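Local coordinates for uncharacterized protein (PDB 4PAR) that acts as a 5-hydroxymethylcytosine-specific restriction enzyme, combining a VSR-like endonuclease domain with an SRA-like domain to bind and cut modified DNA, at residues Q47-R51 with E110-I115; V73-H78 with V125-G131; F225-Y229 with F272-K276. The protein carries 3 engineered substitutions. All blocks are in the same frame, centred on the assembly; numbering follows the deposited sequence.

Contact 1 of 3, residues Q47-R51 with E110-I115; sequences QQFVR and EDIISI
V50 pairs with I113 in a short parallel beta bridge, where the weakly bonded strand 113-114 joins strand 45-51 at one edge of the five-stranded mixed sheet of the PDDEXK-type nuclease domain. R51 N donates to I113 O (3.1 Å), whereas the return bond from I113 N to F49 O is weak at 3.4 Å. The compact part lies on the face carrying V50 and I113. There V50 CG1 reaches I115 CG2 (3.5 Å), with the two side chains at about a right angle, and I113 CG1 sits a little farther off. V50 also packs on H70 of strand 69-74, which lies beyond strand 57-64 in the sheet. The side carrying F49 and R51 is more open to solvent, both residues being partly exposed. F49 rests one ring face on the aliphatic CB of E110; the E110 carboxylate stays beside CE2 of the ring, and its OE2 makes a salt bridge with K276. R51, whose chain is extended as far as CD and then bends (chi3 -61°), drapes over I112, with NH2 3.5 Å from I112 CD1 and the two side chains crossing at a slant. D111 OD1 is held by R286. The carboxamide of Q48, folded back by a bend at chi2 (64°), gives F49 O a second donor: Q48 NE2 bonds to it at 2.9 Å in a nearly straight line (173°).

Contact 2 of 3, residues V73-H78 with V125-G131; sequences VDEGHH and VFKNQEG
Q129 reaches across to the turn that follows strand 69-74, and its carboxamide is the main polar link between the two segments. Its NE2 donates to G76 O (2.8 Å), tilted from the carbonyl plane, and more weakly to E75 O (3.1 Å), so one amide nitrogen meets two successive backbone carbonyls. Its OE1 accepts from H78 NE2 (3.0 Å). The H78 side chain sets out with CG opposite the carbonyl carbon (chi1 -37°), which carries the NE2 end of the ring to Q129. That donor lies in the plane of the imidazole, yet stands 65° out of the carbonyl plane of Q129 and so is not on a lone pair. OE1 is also close to E75 O without bonding, since both are acceptors.

Nearer the sheet, the pairing between strands 69-74 and 119-124 of the nuclease domain fades out in a weak bond from V125 N to D74 O (3.3 Å). Apolar contacts lie beside it: V125 CG1 meets V73 CG1 (3.9 Å), and V125 CG2 approaches the aliphatic part of E75. The F126 ring comes against E75 CB through CE2 (3.6 Å) and turns its edge toward the face of H78 in an offset T-shaped pair, with planes 79° apart. V125 CG2, from the preceding residue, lies over the centre of one F126 face. Neighbouring parts of the chain satisfy further polar atoms: Y97 OH accepts from both E75 N and G76 N, and E75 OE2 accepts from Y25 N.

Because Q129 NE2 bonds to main-chain carbonyls, firmly to G76 O and weakly to E75 O, its hold depends on the path of the turn, with H78 adding the one side-chain-to-side-chain hydrogen bond.

Contact 3 of 3, residues F225-Y229 with F272-K276; sequences FPRLY and FARVK
P226 O accepts a nearly straight hydrogen bond from R274 N (3.1 Å, 170°). A273 also turns its CA-H to this oxygen, with A273 CA at a longer 3.6 Å from P226 O. The loop 225-229 thus carries on alongside strand 268-276, beyond the parallel pairing of that strand with 221-224 in the SRA-like domain. One step earlier, the CA-H of F225 points at F272 O, with F225 CA 3.2 Å from F272 O. The two phenylalanine side chains run side by side, and CD1 at the rim of the F225 ring meets F272 CB (3.9 Å); both side chains also touch helix 194-200. Farther along, L228 CD1 touches A273 CB (3.6 Å). R227 and R274 stretch out in the same direction. With chi1 at 169° and the rest of the chain extended, R274 brings one face of its guanidinium against the edge of R227's, the planes 70° apart. R274 packs on a phosphate of the bound DNA, whose nearest atom is about 4 Å from the contact. The neighbouring guanidinium groups therefore concentrate positive charge beside the DNA backbone, consistent with an electrostatic part in holding it.

Contacts 1 and 2 both reach the five-stranded sheet of the nuclease domain, with centres about 24 Å apart: contact 1 uses outermost strand 113-114, whereas contact 2 lies where strands 69-74 and 119-124 end, the latter outermost at the other side. Their segments alternate along the chain. Contact 3 comes later in sequence, in the SRA-like domain, with its centre about 36 Å from that of contact 2. Contact 1 lies between them, its centre about 13 Å from that of contact 3, and touches it through the E110-K276 salt bridge and packing of D111 on V275. The 110-115 segment thus joins the nuclease sheet to the SRA-like domain.

Contact 1 of 3, residues Q47-R51 with E110-I115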
loop_
_atom_site.group_PDB
_atom_site.type_symbol
_atom_site.label_atom_id
_atom_site.label_comp_id
_atom_site.label_asym_id
_atom_site.label_seq_id
_atom_site.Cartn_x
_atom_site.Cartn_y
_atom_site.Cartn_z
ATOM N N GLN F 47 -4.993 19.307 10.223
ATOM C CA GLN F 47 -5.260 17.983 10.768
ATOM C C GLN F 47 -4.196 17.591 11.782
ATOM O O GLN F 47 -3.664 16.482 11.752
ATOM C CB GLN F 47 -5.349 16.951 9.649
ATOM C CG GLN F 47 -6.408 17.284 8.635
ATOM C CD GLN F 47 -6.599 16.192 7.623
ATOM O OE1 GLN F 47 -5.969 15.137 7.708
ATOM N NE2 GLN F 47 -7.477 16.431 6.652
ATOM N N GLN F 48 -3.899 18.518 12.684
ATOM C CA GLN F 48 -2.902 18.279 13.714
ATOM C C GLN F 48 -3.479 17.381 14.782
ATOM O O GLN F 48 -4.510 17.708 15.375
ATOM C CB GLN F 48 -2.428 19.595 14.332
ATOM C CG GLN F 48 -1.519 19.421 15.528
ATOM C CD GLN F 48 -0.211 18.751 15.179
ATOM O OE1 GLN F 48 0.534 19.223 14.322
ATOM N NE2 GLN F 48 0.077 17.637 15.841
ATOM N N PHE F 49 -2.822 16.244 15.013
ATOM C CA PHE F 49 -3.211 15.334 16.090
ATOM C C PHE F 49 -2.905 15.931 17.461
ATOM O O PHE F 49 -1.806 16.434 17.688
ATOM C CB PHE F 49 -2.495 13.993 15.955
ATOM C CG PHE F 49 -2.995 13.143 14.828
ATOM C CD1 PHE F 49 -4.153 12.397 14.970
ATOM C CD2 PHE F 49 -2.296 13.070 13.634
ATOM C CE1 PHE F 49 -4.613 11.604 13.940
ATOM C CE2 PHE F 49 -2.748 12.277 12.599
ATOM C CZ PHE F 49 -3.908 11.543 12.752
ATOM N N VAL F 50 -3.876 15.877 18.370
ATOM C CA VAL F 50 -3.669 16.361 19.736
ATOM C C VAL F 50 -4.112 15.337 20.774
ATOM O O VAL F 50 -4.886 14.434 20.472
ATOM C CB VAL F 50 -4.417 17.667 19.986
ATOM C CG1 VAL F 50 -3.971 18.715 18.986
ATOM C CG2 VAL F 50 -5.911 17.439 19.890
ATOM N N ARG F 51 -3.613 15.474 21.997
ATOM C CA ARG F 51 -3.961 14.526 23.051
ATOM C C ARG F 51 -4.785 15.190 24.135
ATOM O O ARG F 51 -4.310 16.094 24.823
ATOM C CB ARG F 51 -2.707 13.910 23.655
ATOM C CG ARG F 51 -2.998 12.810 24.637
ATOM C CD ARG F 51 -1.725 12.100 25.036
ATOM N NE ARG F 51 -1.062 11.470 23.899
ATOM C CZ ARG F 51 -1.395 10.279 23.413
ATOM N NH1 ARG F 51 -2.393 9.595 23.956
ATOM N NH2 ARG F 51 -0.732 9.774 22.381
ATOM N N GLU F 110 1.941 8.476 15.254
ATOM C CA GLU F 110 1.722 9.827 14.741
ATOM C C GLU F 110 2.255 10.885 15.689
ATOM O O GLU F 110 2.528 10.601 16.853
ATOM C CB GLU F 110 0.236 10.076 14.472
ATOM C CG GLU F 110 -0.362 9.204 13.378
ATOM C CD GLU F 110 0.265 9.451 12.016
ATOM O OE1 GLU F 110 0.871 10.530 11.820
ATOM O OE2 GLU F 110 0.148 8.561 11.143
ATOM N N ASP F 111 2.399 12.108 15.190
ATOM C CA ASP F 111 2.970 13.174 15.995
ATOM C C ASP F 111 1.848 13.833 16.762
ATOM O O ASP F 111 1.080 14.632 16.225
ATOM C CB ASP F 111 3.682 14.205 15.110
ATOM C CG ASP F 111 4.206 15.393 15.896
ATOM O OD1 ASP F 111 4.805 15.182 16.972
ATOM O OD2 ASP F 111 4.017 16.540 15.440
ATOM N N ILE F 112 1.816 13.542 18.053
ATOM C CA ILE F 112 0.703 13.920 18.895
ATOM C C ILE F 112 1.216 14.867 19.952
ATOM O O ILE F 112 2.138 14.539 20.693
ATOM C CB ILE F 112 0.051 12.688 19.530
ATOM C CG1 ILE F 112 -0.260 11.656 18.443
ATOM C CG2 ILE F 112 -1.196 13.087 20.299
ATOM C CD1 ILE F 112 -0.947 10.408 18.928
ATOM N N ILE F 113 0.633 16.052 20.014
ATOM C CA ILE F 113 1.167 17.070 20.895
ATOM C C ILE F 113 0.227 17.392 22.045
ATOM O O ILE F 113 -0.889 16.874 22.127
ATOM C CB ILE F 113 1.464 18.360 20.124
ATOM C CG1 ILE F 113 0.166 18.990 19.625
ATOM C CG2 ILE F 113 2.408 18.079 18.966
ATOM C CD1 ILE F 113 0.357 20.365 19.056
ATOM N N SER F 114 0.690 18.265 22.929
ATOM C CA SER F 114 -0.086 18.655 24.086
ATOM C C SER F 114 -0.729 19.989 23.796
ATOM O O SER F 114 -0.057 20.905 23.321
ATOM C CB SER F 114 0.793 18.736 25.333
ATOM O OG SER F 114 0.089 19.349 26.397
ATOM N N ILE F 115 -2.029 20.094 24.059
ATOM C CA ILE F 115 -2.764 21.325 23.784
ATOM C C ILE F 115 -2.888 22.217 25.004
ATOM O O ILE F 115 -3.584 23.236 24.960
ATOM C CB ILE F 115 -4.170 21.040 23.238
ATOM C CG1 ILE F 115 -4.771 19.801 23.901
ATOM C CG2 ILE F 115 -4.106 20.847 21.752
ATOM C CD1 ILE F 115 -5.467 20.082 25.212
#

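Contact 2 of 3, residues V73-H78 with V125-G131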
loop_
_atom_site.group_PDB
_atom_site.type_symbol
_atom_site.label_atom_id
_atom_site.label_comp_id
_atom_site.label_asym_id
_atom_site.label_seq_id
_atom_site.Cartn_x
_atom_site.Cartn_y
_atom_site.Cartn_z
ATOM N N VAL F 73 -13.513 23.365 12.801
ATOM C CA VAL F 73 -14.830 23.464 12.196
ATOM C C VAL F 73 -15.823 22.591 12.965
ATOM O O VAL F 73 -15.594 21.388 13.145
ATOM C CB VAL F 73 -14.804 23.034 10.715
ATOM C CG1 VAL F 73 -16.219 22.859 10.195
ATOM C CG2 VAL F 73 -14.022 24.047 9.881
ATOM N N ASP F 74 -16.905 23.203 13.450
ATOM C CA ASP F 74 -17.985 22.462 14.096
ATOM C C ASP F 74 -19.133 22.250 13.126
ATOM O O ASP F 74 -19.759 23.198 12.652
ATOM C CB ASP F 74 -18.507 23.175 15.354
ATOM C CG ASP F 74 -19.546 22.333 16.132
ATOM O OD1 ASP F 74 -19.998 21.283 15.616
ATOM O OD2 ASP F 74 -19.915 22.723 17.263
ATOM N N GLU F 75 -19.325 20.989 12.795
ATOM C CA GLU F 75 -20.514 20.478 12.187
ATOM C C GLU F 75 -21.133 19.542 13.188
ATOM O O GLU F 75 -22.312 19.587 13.452
ATOM C CB GLU F 75 -20.146 19.680 10.965
ATOM C CG GLU F 75 -19.005 20.273 10.183
ATOM C CD GLU F 75 -18.710 19.481 8.940
ATOM O OE1 GLU F 75 -19.306 18.413 8.781
ATOM O OE2 GLU F 75 -17.888 19.914 8.127
ATOM N N GLY F 76 -20.317 18.667 13.750
ATOM C CA GLY F 76 -20.816 17.791 14.776
ATOM C C GLY F 76 -21.912 16.876 14.309
ATOM O O GLY F 76 -22.994 17.317 14.014
ATOM N N HIS F 77 -21.647 15.591 14.233
ATOM C CA HIS F 77 -22.714 14.645 14.056
ATOM C C HIS F 77 -22.865 13.987 12.731
ATOM O O HIS F 77 -23.372 12.869 12.670
ATOM C CB HIS F 77 -24.038 15.258 14.469
ATOM C CG HIS F 77 -24.345 15.108 15.939
ATOM N ND1 HIS F 77 -24.091 13.983 16.619
ATOM C CD2 HIS F 77 -24.922 15.989 16.845
ATOM C CE1 HIS F 77 -24.470 14.140 17.896
ATOM N NE2 HIS F 77 -24.979 15.365 18.032
ATOM N N HIS F 78 -22.466 14.617 11.643
ATOM C CA HIS F 78 -22.693 13.979 10.369
ATOM C C HIS F 78 -21.443 13.472 9.742
ATOM O O HIS F 78 -21.447 12.492 8.987
ATOM C CB HIS F 78 -23.369 14.945 9.440
ATOM C CG HIS F 78 -24.364 15.834 10.117
ATOM N ND1 HIS F 78 -25.680 15.710 9.932
ATOM C CD2 HIS F 78 -24.186 16.890 10.989
ATOM C CE1 HIS F 78 -26.315 16.644 10.646
ATOM N NE2 HIS F 78 -25.401 17.364 11.293
ATOM N N VAL F 125 -20.928 26.026 11.332
ATOM C CA VAL F 125 -21.343 26.072 9.941
ATOM C C VAL F 125 -22.819 25.759 9.716
ATOM O O VAL F 125 -23.301 25.816 8.588
ATOM C CB VAL F 125 -20.511 25.100 9.118
ATOM C CG1 VAL F 125 -19.039 25.453 9.244
ATOM C CG2 VAL F 125 -20.766 23.682 9.591
ATOM N N PHE F 126 -23.539 25.434 10.784
ATOM C CA PHE F 126 -24.951 25.097 10.649
ATOM C C PHE F 126 -25.830 25.997 11.506
ATOM O O PHE F 126 -25.603 26.137 12.707
ATOM C CB PHE F 126 -25.190 23.632 11.016
ATOM C CG PHE F 126 -24.518 22.660 10.091
ATOM C CD1 PHE F 126 -24.399 22.935 8.743
ATOM C CD2 PHE F 126 -23.999 21.474 10.572
ATOM C CE1 PHE F 126 -23.779 22.042 7.893
ATOM C CE2 PHE F 126 -23.382 20.578 9.732
ATOM C CZ PHE F 126 -23.268 20.860 8.391
ATOM N N LYS F 127 -26.831 26.611 10.880
ATOM C CA LYS F 127 -27.787 27.427 11.612
ATOM C C LYS F 127 -28.741 26.512 12.377
ATOM O O LYS F 127 -28.686 26.430 13.603
ATOM C CB LYS F 127 -28.554 28.371 10.670
ATOM C CG LYS F 127 -29.027 27.761 9.354
ATOM C CD LYS F 127 -30.079 28.643 8.682
ATOM C CE LYS F 127 -30.705 27.953 7.474
ATOM N NZ LYS F 127 -31.813 28.760 6.896
ATOM N N ASN F 128 -29.595 25.801 11.648
ATOM C CA ASN F 128 -30.452 24.803 12.257
ATOM C C ASN F 128 -29.845 23.436 12.019
ATOM O O ASN F 128 -29.887 22.918 10.907
ATOM C CB ASN F 128 -31.868 24.856 11.678
ATOM C CG ASN F 128 -32.542 26.201 11.886
ATOM O OD1 ASN F 128 -32.503 27.070 11.014
ATOM N ND2 ASN F 128 -33.177 26.373 13.042
ATOM N N GLN F 129 -29.286 22.853 13.070
ATOM C CA GLN F 129 -28.712 21.522 12.987
ATOM C C GLN F 129 -29.647 20.544 13.691
ATOM O O GLN F 129 -30.189 20.865 14.748
ATOM C CB GLN F 129 -27.310 21.506 13.597
ATOM C CG GLN F 129 -26.978 20.263 14.401
ATOM C CD GLN F 129 -25.615 19.713 14.061
ATOM O OE1 GLN F 129 -25.150 19.855 12.932
ATOM N NE2 GLN F 129 -24.963 19.085 15.036
ATOM N N GLU F 130 -29.855 19.356 13.122
ATOM C CA GLU F 130 -29.162 18.864 11.933
ATOM C C GLU F 130 -29.674 19.466 10.619
ATOM O O GLU F 130 -30.587 20.295 10.624
ATOM C CB GLU F 130 -29.274 17.337 11.880
ATOM C CG GLU F 130 -30.654 16.779 12.225
ATOM C CD GLU F 130 -30.872 16.613 13.724
ATOM O OE1 GLU F 130 -29.885 16.694 14.487
ATOM O OE2 GLU F 130 -32.032 16.408 14.140
ATOM N N GLY F 131 -29.124 19.003 9.496
ATOM C CA GLY F 131 -29.430 19.598 8.205
ATOM C C GLY F 131 -28.830 20.965 7.905
ATOM O O GLY F 131 -27.604 21.120 7.848
#

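Contact 3 of 3, residues F225-Y229 with F272-K276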
loop_
_atom_site.group_PDB
_atom_site.type_symbol
_atom_site.label_atom_id
_atom_site.label_comp_id
_atom_site.label_asym_id
_atom_site.label_seq_id
_atom_site.Cartn_x
_atom_site.Cartn_y
_atom_site.Cartn_z
ATOM N N PHE F 225 15.966 9.150 22.523
ATOM C CA PHE F 225 15.082 9.111 21.357
ATOM C C PHE F 225 14.045 8.006 21.480
ATOM O O PHE F 225 14.006 7.101 20.651
ATOM C CB PHE F 225 15.883 8.889 20.073
ATOM C CG PHE F 225 17.049 9.809 19.919
ATOM C CD1 PHE F 225 16.903 11.172 20.100
ATOM C CD2 PHE F 225 18.300 9.309 19.599
ATOM C CE1 PHE F 225 17.985 12.021 19.961
ATOM C CE2 PHE F 225 19.385 10.152 19.460
ATOM C CZ PHE F 225 19.227 11.509 19.640
ATOM N N PRO F 226 13.191 8.082 22.507
ATOM C CA PRO F 226 12.226 7.010 22.734
ATOM C C PRO F 226 11.002 7.086 21.831
ATOM O O PRO F 226 10.668 8.147 21.300
ATOM C CB PRO F 226 11.822 7.226 24.188
ATOM C CG PRO F 226 11.899 8.701 24.355
ATOM C CD PRO F 226 13.003 9.190 23.460
ATOM N N ARG F 227 10.348 5.946 21.651
ATOM C CA ARG F 227 8.984 5.939 21.162
ATOM C C ARG F 227 8.094 5.999 22.390
ATOM O O ARG F 227 8.175 5.134 23.259
ATOM C CB ARG F 227 8.688 4.695 20.329
ATOM C CG ARG F 227 9.541 4.539 19.081
ATOM C CD ARG F 227 9.063 3.336 18.282
ATOM N NE ARG F 227 9.829 3.103 17.062
ATOM C CZ ARG F 227 9.475 2.227 16.128
ATOM N NH1 ARG F 227 8.368 1.513 16.275
ATOM N NH2 ARG F 227 10.222 2.064 15.045
ATOM N N LEU F 228 7.227 7.001 22.452
ATOM C CA LEU F 228 6.490 7.305 23.675
ATOM C C LEU F 228 5.219 6.475 23.767
ATOM O O LEU F 228 4.363 6.714 24.614
ATOM C CB LEU F 228 6.163 8.795 23.756
ATOM C CG LEU F 228 7.216 9.618 24.504
ATOM C CD1 LEU F 228 8.550 9.518 23.813
ATOM C CD2 LEU F 228 6.805 11.067 24.624
ATOM N N TYR F 229 5.089 5.525 22.851
ATOM C CA TYR F 229 3.992 4.574 22.865
ATOM C C TYR F 229 4.504 3.158 23.099
ATOM O O TYR F 229 5.697 2.946 23.319
ATOM C CB TYR F 229 3.219 4.649 21.552
ATOM C CG TYR F 229 4.106 4.724 20.332
ATOM C CD1 TYR F 229 4.434 3.583 19.618
ATOM C CD2 TYR F 229 4.617 5.941 19.894
ATOM C CE1 TYR F 229 5.245 3.651 18.498
ATOM C CE2 TYR F 229 5.428 6.019 18.781
ATOM C CZ TYR F 229 5.738 4.872 18.084
ATOM O OH TYR F 229 6.544 4.952 16.972
ATOM N N PHE F 272 13.842 13.663 22.831
ATOM C CA PHE F 272 13.300 13.866 21.496
ATOM C C PHE F 272 12.489 12.638 21.092
ATOM O O PHE F 272 13.044 11.561 20.881
ATOM C CB PHE F 272 14.413 14.119 20.482
ATOM C CG PHE F 272 14.904 15.534 20.458
ATOM C CD1 PHE F 272 15.720 16.017 21.466
ATOM C CD2 PHE F 272 14.565 16.379 19.416
ATOM C CE1 PHE F 272 16.180 17.319 21.439
ATOM C CE2 PHE F 272 15.023 17.681 19.384
ATOM C CZ PHE F 272 15.831 18.150 20.398
ATOM N N ALA F 273 11.177 12.801 20.972
ATOM C CA ALA F 273 10.304 11.671 20.687
ATOM C C ALA F 273 10.264 11.366 19.198
ATOM O O ALA F 273 10.215 12.276 18.371
ATOM C CB ALA F 273 8.905 11.945 21.205
ATOM N N ARG F 274 10.288 10.083 18.857
ATOM C CA ARG F 274 10.207 9.689 17.460
ATOM C C ARG F 274 8.765 9.760 16.992
ATOM O O ARG F 274 7.894 9.053 17.501
ATOM C CB ARG F 274 10.760 8.280 17.250
ATOM C CG ARG F 274 10.460 7.701 15.872
ATOM C CD ARG F 274 11.111 6.345 15.702
ATOM N NE ARG F 274 10.736 5.701 14.447
ATOM C CZ ARG F 274 11.362 4.642 13.943
ATOM N NH1 ARG F 274 12.394 4.113 14.589
ATOM N NH2 ARG F 274 10.958 4.109 12.797
ATOM N N VAL F 275 8.522 10.615 16.007
ATOM C CA VAL F 275 7.177 10.824 15.501
ATOM C C VAL F 275 7.185 10.846 13.985
ATOM O O VAL F 275 8.122 11.345 13.365
ATOM C CB VAL F 275 6.562 12.140 16.028
ATOM C CG1 VAL F 275 6.348 12.069 17.532
ATOM C CG2 VAL F 275 7.442 13.327 15.670
ATOM N N LYS F 276 6.143 10.282 13.391
ATOM C CA LYS F 276 5.972 10.319 11.948
ATOM C C LYS F 276 5.709 11.762 11.502
ATOM O O LYS F 276 5.009 12.507 12.184
ATOM C CB LYS F 276 4.831 9.381 11.540
ATOM C CG LYS F 276 4.313 9.569 10.130
ATOM C CD LYS F 276 3.134 8.646 9.855
ATOM C CE LYS F 276 2.237 9.207 8.761
ATOM N NZ LYS F 276 1.019 8.377 8.548
#